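Local coordinates for protein CT_858 (Chlamydia trachomatis, PDB 3DOR) that probably acts as a secreted serine-type endopeptidase of the S41 peptidase family, cutting protein chains, at residues 298-306 with 343-352; 353-364 with 472-481. All coordinates share one frame; numbering follows the deposited sequence.

Contact 1: residues 298-306 with 343-352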
loop_
_atom_site.group_PDB
_atom_site.type_symbol
_atom_site.label_atom_id
_atom_site.label_comp_id
_atom_site.label_asym_id
_atom_site.label_seq_id
_atom_site.Cartn_x
_atom_site.Cartn_y
_atom_site.Cartn_z
ATOM N N ILE B 298 -28.782 -3.610 -2.139
ATOM C CA ILE B 298 -27.353 -3.686 -2.473
ATOM C C ILE B 298 -26.789 -2.713 -1.444
ATOM O O ILE B 298 -26.959 -1.503 -1.572
ATOM C CB ILE B 298 -27.060 -3.186 -3.917
ATOM C CG1 ILE B 298 -27.754 -4.086 -4.940
ATOM C CG2 ILE B 298 -25.559 -3.187 -4.182
ATOM C CD1 ILE B 298 -27.542 -3.645 -6.400
ATOM N N PRO B 299 -26.111 -3.230 -0.406
ATOM C CA PRO B 299 -25.548 -2.397 0.658
ATOM C C PRO B 299 -24.240 -1.654 0.400
ATOM O O PRO B 299 -24.030 -0.552 0.927
ATOM C CB PRO B 299 -25.449 -3.383 1.822
ATOM C CG PRO B 299 -24.986 -4.629 1.131
ATOM C CD PRO B 299 -25.800 -4.657 -0.172
ATOM N N THR B 300 -23.363 -2.247 -0.396
ATOM C CA THR B 300 -22.078 -1.629 -0.696
ATOM C C THR B 300 -21.520 -2.234 -1.971
ATOM O O THR B 300 -21.955 -3.315 -2.385
ATOM C CB THR B 300 -21.060 -1.892 0.430
ATOM O OG1 THR B 300 -19.781 -1.377 0.044
ATOM C CG2 THR B 300 -20.924 -3.395 0.690
ATOM N N TYR B 301 -20.574 -1.538 -2.600
ATOM C CA TYR B 301 -19.951 -2.059 -3.801
ATOM C C TYR B 301 -18.531 -2.542 -3.527
ATOM O O TYR B 301 -17.802 -2.927 -4.441
ATOM C CB TYR B 301 -20.004 -1.037 -4.945
ATOM C CG TYR B 301 -21.428 -0.816 -5.434
ATOM C CD1 TYR B 301 -22.162 0.298 -5.026
ATOM C CD2 TYR B 301 -22.072 -1.765 -6.238
ATOM C CE1 TYR B 301 -23.505 0.464 -5.396
ATOM C CE2 TYR B 301 -23.425 -1.605 -6.617
ATOM C CZ TYR B 301 -24.129 -0.490 -6.185
ATOM O OH TYR B 301 -25.463 -0.332 -6.497
ATOM N N SER B 302 -18.122 -2.512 -2.267
ATOM C CA SER B 302 -16.816 -3.062 -1.937
ATOM C C SER B 302 -17.255 -4.395 -1.332
ATOM O O SER B 302 -17.438 -4.532 -0.121
ATOM C CB SER B 302 -16.053 -2.180 -0.934
ATOM O OG SER B 302 -16.658 -2.181 0.332
ATOM N N TRP B 303 -17.476 -5.364 -2.215
ATOM C CA TRP B 303 -17.963 -6.680 -1.829
ATOM C C TRP B 303 -17.291 -7.337 -0.633
ATOM O O TRP B 303 -17.946 -8.042 0.130
ATOM C CB TRP B 303 -17.909 -7.634 -3.029
ATOM C CG TRP B 303 -16.577 -7.699 -3.700
ATOM C CD1 TRP B 303 -16.064 -6.813 -4.612
ATOM C CD2 TRP B 303 -15.589 -8.723 -3.537
ATOM N NE1 TRP B 303 -14.817 -7.230 -5.029
ATOM C CE2 TRP B 303 -14.504 -8.398 -4.384
ATOM C CE3 TRP B 303 -15.518 -9.884 -2.757
ATOM C CZ2 TRP B 303 -13.363 -9.201 -4.476
ATOM C CZ3 TRP B 303 -14.381 -10.680 -2.849
ATOM C CH2 TRP B 303 -13.318 -10.333 -3.703
ATOM N N GLN B 304 -15.996 -7.106 -0.467
ATOM C CA GLN B 304 -15.257 -7.711 0.632
ATOM C C GLN B 304 -15.681 -7.206 2.015
ATOM O O GLN B 304 -15.464 -7.881 3.018
ATOM C CB GLN B 304 -13.749 -7.497 0.415
ATOM C CG GLN B 304 -13.285 -7.906 -0.989
ATOM C CD GLN B 304 -11.770 -8.019 -1.136
ATOM O OE1 GLN B 304 -11.138 -8.914 -0.562
ATOM N NE2 GLN B 304 -11.183 -7.114 -1.914
ATOM N N ASP B 305 -16.293 -6.026 2.070
ATOM C CA ASP B 305 -16.731 -5.462 3.343
ATOM C C ASP B 305 -18.164 -5.836 3.691
ATOM O O ASP B 305 -18.712 -5.324 4.664
ATOM C CB ASP B 305 -16.620 -3.930 3.346
ATOM C CG ASP B 305 -15.214 -3.433 3.039
ATOM O OD1 ASP B 305 -14.236 -4.118 3.396
ATOM O OD2 ASP B 305 -15.093 -2.337 2.450
ATOM N N MET B 306 -18.788 -6.703 2.902
ATOM C CA MET B 306 -20.158 -7.099 3.213
ATOM C C MET B 306 -20.233 -7.863 4.532
ATOM O O MET B 306 -19.392 -8.712 4.820
ATOM C CB MET B 306 -20.752 -7.973 2.106
ATOM C CG MET B 306 -21.060 -7.235 0.825
ATOM S SD MET B 306 -22.062 -8.242 -0.268
ATOM C CE MET B 306 -23.704 -8.007 0.453
ATOM N N GLY B 343 -20.462 3.104 -1.891
ATOM C CA GLY B 343 -19.770 2.935 -3.160
ATOM C C GLY B 343 -18.805 1.765 -3.044
ATOM O O GLY B 343 -19.044 0.853 -2.254
ATOM N N GLY B 344 -17.718 1.779 -3.812
ATOM C CA GLY B 344 -16.767 0.688 -3.732
ATOM C C GLY B 344 -15.994 0.392 -5.000
ATOM O O GLY B 344 -15.344 1.276 -5.567
ATOM N N SER B 345 -16.076 -0.860 -5.447
ATOM C CA SER B 345 -15.368 -1.324 -6.635
ATOM C C SER B 345 -16.168 -1.174 -7.920
ATOM O O SER B 345 -17.278 -1.701 -8.044
ATOM C CB SER B 345 -14.955 -2.795 -6.451
ATOM O OG SER B 345 -14.333 -3.310 -7.622
ATOM N N VAL B 346 -15.582 -0.467 -8.884
ATOM C CA VAL B 346 -16.208 -0.227 -10.173
ATOM C C VAL B 346 -16.484 -1.528 -10.953
ATOM O O VAL B 346 -17.548 -1.690 -11.563
ATOM C CB VAL B 346 -15.319 0.697 -11.053
ATOM C CG1 VAL B 346 -16.025 1.000 -12.363
ATOM C CG2 VAL B 346 -15.019 2.002 -10.318
ATOM N N LEU B 347 -15.526 -2.448 -10.945
ATOM C CA LEU B 347 -15.700 -3.699 -11.678
ATOM C C LEU B 347 -16.842 -4.528 -11.088
ATOM O O LEU B 347 -17.596 -5.169 -11.826
ATOM C CB LEU B 347 -14.394 -4.503 -11.685
ATOM C CG LEU B 347 -13.222 -3.900 -12.488
ATOM C CD1 LEU B 347 -11.941 -4.652 -12.149
ATOM C CD2 LEU B 347 -13.511 -3.963 -13.991
ATOM N N TYR B 348 -16.971 -4.508 -9.766
ATOM C CA TYR B 348 -18.037 -5.244 -9.089
ATOM C C TYR B 348 -19.382 -4.592 -9.415
ATOM O O TYR B 348 -20.380 -5.272 -9.659
ATOM C CB TYR B 348 -17.801 -5.237 -7.586
ATOM C CG TYR B 348 -18.926 -5.859 -6.781
ATOM C CD1 TYR B 348 -19.201 -7.229 -6.866
ATOM C CD2 TYR B 348 -19.688 -5.083 -5.906
ATOM C CE1 TYR B 348 -20.205 -7.812 -6.087
ATOM C CE2 TYR B 348 -20.693 -5.650 -5.122
ATOM C CZ TYR B 348 -20.943 -7.017 -5.213
ATOM O OH TYR B 348 -21.899 -7.591 -4.409
ATOM N N LEU B 349 -19.396 -3.260 -9.407
ATOM C CA LEU B 349 -20.585 -2.489 -9.745
ATOM C C LEU B 349 -21.003 -2.906 -11.155
ATOM O O LEU B 349 -22.184 -3.135 -11.420
ATOM C CB LEU B 349 -20.257 -0.985 -9.708
ATOM C CG LEU B 349 -21.209 0.102 -10.256
ATOM C CD1 LEU B 349 -21.159 0.090 -11.738
ATOM C CD2 LEU B 349 -22.641 -0.103 -9.778
ATOM N N TYR B 350 -20.024 -3.023 -12.052
ATOM C CA TYR B 350 -20.291 -3.411 -13.438
ATOM C C TYR B 350 -20.846 -4.829 -13.542
ATOM O O TYR B 350 -21.691 -5.103 -14.385
ATOM C CB TYR B 350 -19.014 -3.296 -14.291
ATOM C CG TYR B 350 -18.604 -1.875 -14.632
ATOM C CD1 TYR B 350 -19.312 -0.777 -14.134
ATOM C CD2 TYR B 350 -17.506 -1.625 -15.457
ATOM C CE1 TYR B 350 -18.938 0.535 -14.446
ATOM C CE2 TYR B 350 -17.124 -0.326 -15.776
ATOM C CZ TYR B 350 -17.843 0.749 -15.266
ATOM O OH TYR B 350 -17.454 2.030 -15.573
ATOM N N ALA B 351 -20.368 -5.731 -12.693
ATOM C CA ALA B 351 -20.855 -7.106 -12.710
ATOM C C ALA B 351 -22.339 -7.145 -12.332
ATOM O O ALA B 351 -23.137 -7.826 -12.966
ATOM C CB ALA B 351 -20.049 -7.955 -11.738
ATOM N N LEU B 352 -22.708 -6.414 -11.292
ATOM C CA LEU B 352 -24.099 -6.383 -10.860
ATOM C C LEU B 352 -25.002 -5.797 -11.939
ATOM O O LEU B 352 -26.085 -6.322 -12.196
ATOM C CB LEU B 352 -24.232 -5.594 -9.558
ATOM C CG LEU B 352 -23.382 -6.146 -8.407
ATOM C CD1 LEU B 352 -23.882 -5.541 -7.089
ATOM C CD2 LEU B 352 -23.483 -7.677 -8.351
HETATM O O HOH W 1 -22.882 -5.993 -2.534
#

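Contact 2: residues 353-364 with 472-481. With SO4 (sulfate ion), chain Q.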
loop_
_atom_site.group_PDB
_atom_site.type_symbol
_atom_site.label_atom_id
_atom_site.label_comp_id
_atom_site.label_asym_id
_atom_site.label_seq_id
_atom_site.Cartn_x
_atom_site.Cartn_y
_atom_site.Cartn_z
ATOM N N LEU B 353 -24.560 -4.713 -12.574
ATOM C CA LEU B 353 -25.342 -4.107 -13.648
ATOM C C LEU B 353 -25.524 -5.099 -14.807
ATOM O O LEU B 353 -26.598 -5.166 -15.415
ATOM C CB LEU B 353 -24.651 -2.837 -14.161
ATOM C CG LEU B 353 -24.749 -1.610 -13.236
ATOM C CD1 LEU B 353 -23.717 -0.579 -13.620
ATOM C CD2 LEU B 353 -26.148 -1.010 -13.321
ATOM N N SER B 354 -24.480 -5.873 -15.106
ATOM C CA SER B 354 -24.545 -6.835 -16.205
ATOM C C SER B 354 -25.640 -7.885 -16.004
ATOM O O SER B 354 -26.116 -8.479 -16.965
ATOM C CB SER B 354 -23.187 -7.535 -16.408
ATOM O OG SER B 354 -23.010 -8.589 -15.484
ATOM N N MET B 355 -26.065 -8.099 -14.765
ATOM C CA MET B 355 -27.102 -9.085 -14.517
ATOM C C MET B 355 -28.499 -8.481 -14.420
ATOM O O MET B 355 -29.488 -9.199 -14.218
ATOM C CB MET B 355 -26.772 -9.870 -13.250
ATOM C CG MET B 355 -25.492 -10.698 -13.382
ATOM S SD MET B 355 -25.116 -11.676 -11.909
ATOM C CE MET B 355 -23.821 -10.750 -11.188
ATOM N N LEU B 356 -28.587 -7.165 -14.589
ATOM C CA LEU B 356 -29.875 -6.492 -14.498
ATOM C C LEU B 356 -30.355 -5.940 -15.826
ATOM O O LEU B 356 -31.173 -5.020 -15.862
ATOM C CB LEU B 356 -29.791 -5.363 -13.488
ATOM C CG LEU B 356 -29.430 -5.802 -12.070
ATOM C CD1 LEU B 356 -29.114 -4.571 -11.228
ATOM C CD2 LEU B 356 -30.580 -6.600 -11.479
ATOM N N THR B 357 -29.839 -6.491 -16.919
ATOM C CA THR B 357 -30.236 -6.029 -18.242
ATOM C C THR B 357 -30.045 -7.108 -19.298
ATOM O O THR B 357 -29.248 -8.029 -19.115
ATOM C CB THR B 357 -29.421 -4.798 -18.665
ATOM O OG1 THR B 357 -29.871 -4.354 -19.950
ATOM C CG2 THR B 357 -27.932 -5.140 -18.742
ATOM N N ASP B 358 -30.790 -6.992 -20.397
ATOM C CA ASP B 358 -30.683 -7.932 -21.509
ATOM C C ASP B 358 -30.161 -7.185 -22.739
ATOM O O ASP B 358 -30.042 -7.751 -23.827
ATOM C CB ASP B 358 -32.041 -8.589 -21.807
ATOM C CG ASP B 358 -33.119 -7.587 -22.207
ATOM O OD1 ASP B 358 -32.904 -6.366 -22.053
ATOM O OD2 ASP B 358 -34.194 -8.025 -22.664
ATOM N N ARG B 359 -29.848 -5.907 -22.543
ATOM C CA ARG B 359 -29.319 -5.042 -23.596
ATOM C C ARG B 359 -28.134 -4.259 -23.033
ATOM O O ARG B 359 -28.055 -4.007 -21.832
ATOM C CB ARG B 359 -30.402 -4.065 -24.095
ATOM C CG ARG B 359 -30.977 -3.125 -23.019
ATOM C CD ARG B 359 -32.198 -2.355 -23.539
ATOM N NE ARG B 359 -32.852 -1.553 -22.506
ATOM C CZ ARG B 359 -32.485 -0.324 -22.160
ATOM N NH1 ARG B 359 -31.463 0.262 -22.767
ATOM N NH2 ARG B 359 -33.142 0.322 -21.208
ATOM N N PRO B 360 -27.186 -3.870 -23.894
ATOM C CA PRO B 360 -26.032 -3.117 -23.392
ATOM C C PRO B 360 -26.432 -1.775 -22.779
ATOM O O PRO B 360 -27.419 -1.159 -23.187
ATOM C CB PRO B 360 -25.156 -2.963 -24.633
ATOM C CG PRO B 360 -26.161 -2.935 -25.752
ATOM C CD PRO B 360 -27.120 -4.034 -25.358
ATOM N N LEU B 361 -25.662 -1.336 -21.790
ATOM C CA LEU B 361 -25.921 -0.070 -21.115
ATOM C C LEU B 361 -24.733 0.880 -21.283
ATOM O O LEU B 361 -23.617 0.556 -20.894
ATOM C CB LEU B 361 -26.173 -0.313 -19.620
ATOM C CG LEU B 361 -27.320 -1.261 -19.245
ATOM C CD1 LEU B 361 -27.341 -1.478 -17.738
ATOM C CD2 LEU B 361 -28.637 -0.684 -19.728
ATOM N N GLU B 362 -24.979 2.049 -21.868
ATOM C CA GLU B 362 -23.929 3.044 -22.064
ATOM C C GLU B 362 -23.396 3.476 -20.706
ATOM O O GLU B 362 -24.164 3.652 -19.770
ATOM C CB GLU B 362 -24.482 4.267 -22.799
ATOM C CG GLU B 362 -24.238 4.267 -24.294
ATOM C CD GLU B 362 -22.764 4.377 -24.636
ATOM O OE1 GLU B 362 -22.118 5.328 -24.148
ATOM O OE2 GLU B 362 -22.256 3.518 -25.389
ATOM N N LEU B 363 -22.083 3.647 -20.602
ATOM C CA LEU B 363 -21.474 4.058 -19.347
ATOM C C LEU B 363 -20.911 5.463 -19.422
ATOM O O LEU B 363 -20.427 5.889 -20.466
ATOM C CB LEU B 363 -20.329 3.108 -18.973
ATOM C CG LEU B 363 -20.697 1.689 -18.524
ATOM C CD1 LEU B 363 -19.491 0.756 -18.636
ATOM C CD2 LEU B 363 -21.200 1.755 -17.087
ATOM N N PRO B 364 -20.991 6.213 -18.316
ATOM C CA PRO B 364 -20.440 7.566 -18.327
ATOM C C PRO B 364 -18.911 7.416 -18.350
ATOM O O PRO B 364 -18.370 6.452 -17.800
ATOM C CB PRO B 364 -20.952 8.159 -17.016
ATOM C CG PRO B 364 -21.147 6.963 -16.141
ATOM C CD PRO B 364 -21.744 5.958 -17.077
ATOM N N PHE B 472 -24.496 3.595 -10.031
ATOM C CA PHE B 472 -25.514 2.566 -10.250
ATOM C C PHE B 472 -26.807 3.177 -10.798
ATOM O O PHE B 472 -27.251 2.812 -11.884
ATOM C CB PHE B 472 -25.795 1.787 -8.942
ATOM C CG PHE B 472 -26.774 0.639 -9.099
ATOM C CD1 PHE B 472 -26.375 -0.561 -9.681
ATOM C CD2 PHE B 472 -28.090 0.752 -8.629
ATOM C CE1 PHE B 472 -27.269 -1.648 -9.790
ATOM C CE2 PHE B 472 -28.992 -0.316 -8.731
ATOM C CZ PHE B 472 -28.578 -1.526 -9.314
ATOM N N PRO B 473 -27.419 4.130 -10.073
ATOM C CA PRO B 473 -28.657 4.707 -10.611
ATOM C C PRO B 473 -28.475 5.554 -11.871
ATOM O O PRO B 473 -29.357 5.585 -12.730
ATOM C CB PRO B 473 -29.202 5.516 -9.435
ATOM C CG PRO B 473 -27.962 5.954 -8.730
ATOM C CD PRO B 473 -27.119 4.688 -8.742
ATOM N N VAL B 474 -27.335 6.225 -12.001
ATOM C CA VAL B 474 -27.125 7.061 -13.178
ATOM C C VAL B 474 -27.085 6.227 -14.461
ATOM O O VAL B 474 -27.640 6.630 -15.488
ATOM C CB VAL B 474 -25.833 7.953 -13.043
ATOM C CG1 VAL B 474 -24.584 7.222 -13.540
ATOM C CG2 VAL B 474 -26.039 9.248 -13.808
ATOM N N VAL B 475 -26.459 5.055 -14.398
ATOM C CA VAL B 475 -26.380 4.173 -15.562
ATOM C C VAL B 475 -27.774 3.666 -15.924
ATOM O O VAL B 475 -28.166 3.666 -17.092
ATOM C CB VAL B 475 -25.464 2.947 -15.292
ATOM C CG1 VAL B 475 -25.544 1.970 -16.463
ATOM C CG2 VAL B 475 -24.010 3.406 -15.103
ATOM N N LEU B 476 -28.519 3.232 -14.916
ATOM C CA LEU B 476 -29.873 2.727 -15.128
ATOM C C LEU B 476 -30.842 3.833 -15.568
ATOM O O LEU B 476 -31.781 3.583 -16.340
ATOM C CB LEU B 476 -30.381 2.050 -13.847
ATOM C CG LEU B 476 -29.577 0.799 -13.439
ATOM C CD1 LEU B 476 -30.086 0.189 -12.119
ATOM C CD2 LEU B 476 -29.674 -0.210 -14.566
ATOM N N LYS B 477 -30.623 5.048 -15.072
ATOM C CA LYS B 477 -31.488 6.169 -15.433
ATOM C C LYS B 477 -31.196 6.652 -16.849
ATOM O O LYS B 477 -32.106 6.743 -17.670
ATOM C CB LYS B 477 -31.302 7.332 -14.457
ATOM C CG LYS B 477 -32.327 8.461 -14.616
ATOM C CD LYS B 477 -32.230 9.431 -13.434
ATOM C CE LYS B 477 -33.455 10.341 -13.328
ATOM N NZ LYS B 477 -33.608 11.274 -14.486
ATOM N N ASP B 478 -29.927 6.941 -17.136
ATOM C CA ASP B 478 -29.542 7.445 -18.454
ATOM C C ASP B 478 -29.730 6.455 -19.610
ATOM O O ASP B 478 -29.718 6.850 -20.772
ATOM C CB ASP B 478 -28.096 7.978 -18.414
ATOM C CG ASP B 478 -27.958 9.225 -17.540
ATOM O OD1 ASP B 478 -28.985 9.697 -17.007
ATOM O OD2 ASP B 478 -26.835 9.747 -17.378
ATOM N N ASN B 479 -29.925 5.179 -19.291
ATOM C CA ASN B 479 -30.146 4.150 -20.317
ATOM C C ASN B 479 -31.618 3.747 -20.291
ATOM O O ASN B 479 -32.031 2.811 -20.987
ATOM C CB ASN B 479 -29.270 2.911 -20.054
ATOM C CG ASN B 479 -27.821 3.106 -20.487
ATOM O OD1 ASN B 479 -27.503 3.047 -21.673
ATOM N ND2 ASN B 479 -26.939 3.343 -19.524
ATOM N N ASP B 480 -32.400 4.454 -19.471
ATOM C CA ASP B 480 -33.837 4.200 -19.335
ATOM C C ASP B 480 -34.134 2.729 -18.989
ATOM O O ASP B 480 -35.082 2.151 -19.521
ATOM C CB ASP B 480 -34.565 4.556 -20.643
ATOM C CG ASP B 480 -34.426 6.030 -21.029
ATOM O OD1 ASP B 480 -34.008 6.351 -22.143
ATOM O OD2 ASP B 480 -34.789 6.926 -20.121
ATOM N N ARG B 481 -33.341 2.133 -18.105
ATOM C CA ARG B 481 -33.525 0.728 -17.717
ATOM C C ARG B 481 -34.394 0.591 -16.468
ATOM O O ARG B 481 -35.095 -0.405 -16.291
ATOM C CB ARG B 481 -32.161 0.078 -17.419
ATOM C CG ARG B 481 -31.851 -1.205 -18.178
ATOM C CD ARG B 481 -32.340 -2.490 -17.510
ATOM N NE ARG B 481 -33.782 -2.514 -17.427
ATOM C CZ ARG B 481 -34.504 -3.514 -16.940
ATOM N NH1 ARG B 481 -33.927 -4.619 -16.491
ATOM N NH2 ARG B 481 -35.813 -3.370 -16.854
HETATM S S SO4 Q . -36.025 -2.068 -20.822
HETATM O O1 SO4 Q . -36.895 -2.929 -19.927
HETATM O O2 SO4 Q . -34.856 -2.901 -21.295
HETATM O O3 SO4 Q . -36.793 -1.590 -22.043
HETATM O O4 SO4 Q . -35.602 -0.867 -20.001
#

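Contact 1: residues 298-306 with 343-352
Y301 swings its ring to the side of its own backbone N (chi1 -68°) and onto helix 346-354, while Y348 extends its ring opposite its backbone N (chi1 174°), back toward the T300-W303 turn. L349 CD2 sits over one face of the Y301 ring in a CH-pi contact, 3.6 Å from Y301 CE2, and G343 CA and Y348 CD2 come to its edge. The Y348 ring is clasped on both faces: W303 CB lies over its centre, 3.8 Å from Y348 CZ, and L352 CG covers the opposite face toward the rim. A water in the ring plane, 2.7 Å from Y348 OH, donates to T300 O and so ties the phenol to the turn.

The backbones join through a single beta bridge. Y301 N donates to G343 O at 2.9 Å, and S345 N to Y301 O, also at 2.9 Å and nearly straight (165°). G344 has no side chain, so its CA can approach Y301 C to 3.7 Å. T300 OG1 accepts from S302 N at 3.1 Å, an ST turn that shapes the loop. Beyond the pair, Y301 OH bonds Q338, while W303 NE1 and S345 OG both use E403. The loop follows strand 290-297; W317 and F320 of helix 316-330 pack on Y348 and L352, and C468 of helix 468-478 reaches Y301 and L349.

Contact 2: residues 353-364 with 472-481
L361 and N479 bring the backbones to 6.0 Å, CA to CA, where the chain entering strand 361-368 runs past the C-terminal end of helix 468-478. The amide of N479 makes the join. Its ND2 donates to E362 O at 2.8 Å, almost straight (167°), in the carbonyl plane and on a lone pair, and its OD1 accepts from E362 N at 2.7 Å, with the donor tilted 30° from the amide carbonyl plane. The same ND2 also donates to V475 O at 2.7 Å, so three bonds fix the amide's rotation and tie its own helix to the strand.

R359 reaches the helix end with its chain extended from CG to NE. Its NH2 donates to N479 O at 2.7 Å, in the guanidinium plane, and NH1 adds a weak second bond to that carbonyl. NE and NH2 also grip a sulfate, probably from the crystallisation liquor. R481 CG lies over one face of this guanidinium, while the bent R481 chain carries NH1 to L356 O at 2.9 Å and NH2 to K455 O.

Away from these polar groups the contact is apolar. L356 CD1 meets the edge of the F472 ring, 3.6 Å from F472 CZ. L353 CD2 touches both F472 CD1 and L476 CD2, its side chain sliding past that of F472 in the opposite direction. V475 splits its branches: CG1 faces L361 CB, and CG2 lies 3.8 Å from L363 CD2 and close to P364 CD.

R481 N bonded to L476 O and D480 N to K477 O, with D480 at positive phi, form a Schellman motif. This typical helix ending turns the chain toward strand 483-486 in the alpha/beta core of the S41 peptidase region.

In the fold
The centres of contacts 1 and 2 lie about 15 Å apart, and both fall within the S41 peptidase region. They come in series along the chain, and helix 346-354 runs through both: contact 1 uses the helix as far as L352, contact 2 its end at L353 and the chain leading to strand 361-368. Helix 468-478 also connects them, since F472 of contact 2 packs on I298, Y301 and L349 of contact 1, while Y350 CE1 touches L363 CD2 at 3.7 Å. Together they join helices 346-354 and 468-478, the loop after strand 290-297 and the start of strand 361-368 beside the mixed sheet, consistent with the ClpP/crotonase-like core of this peptidase family.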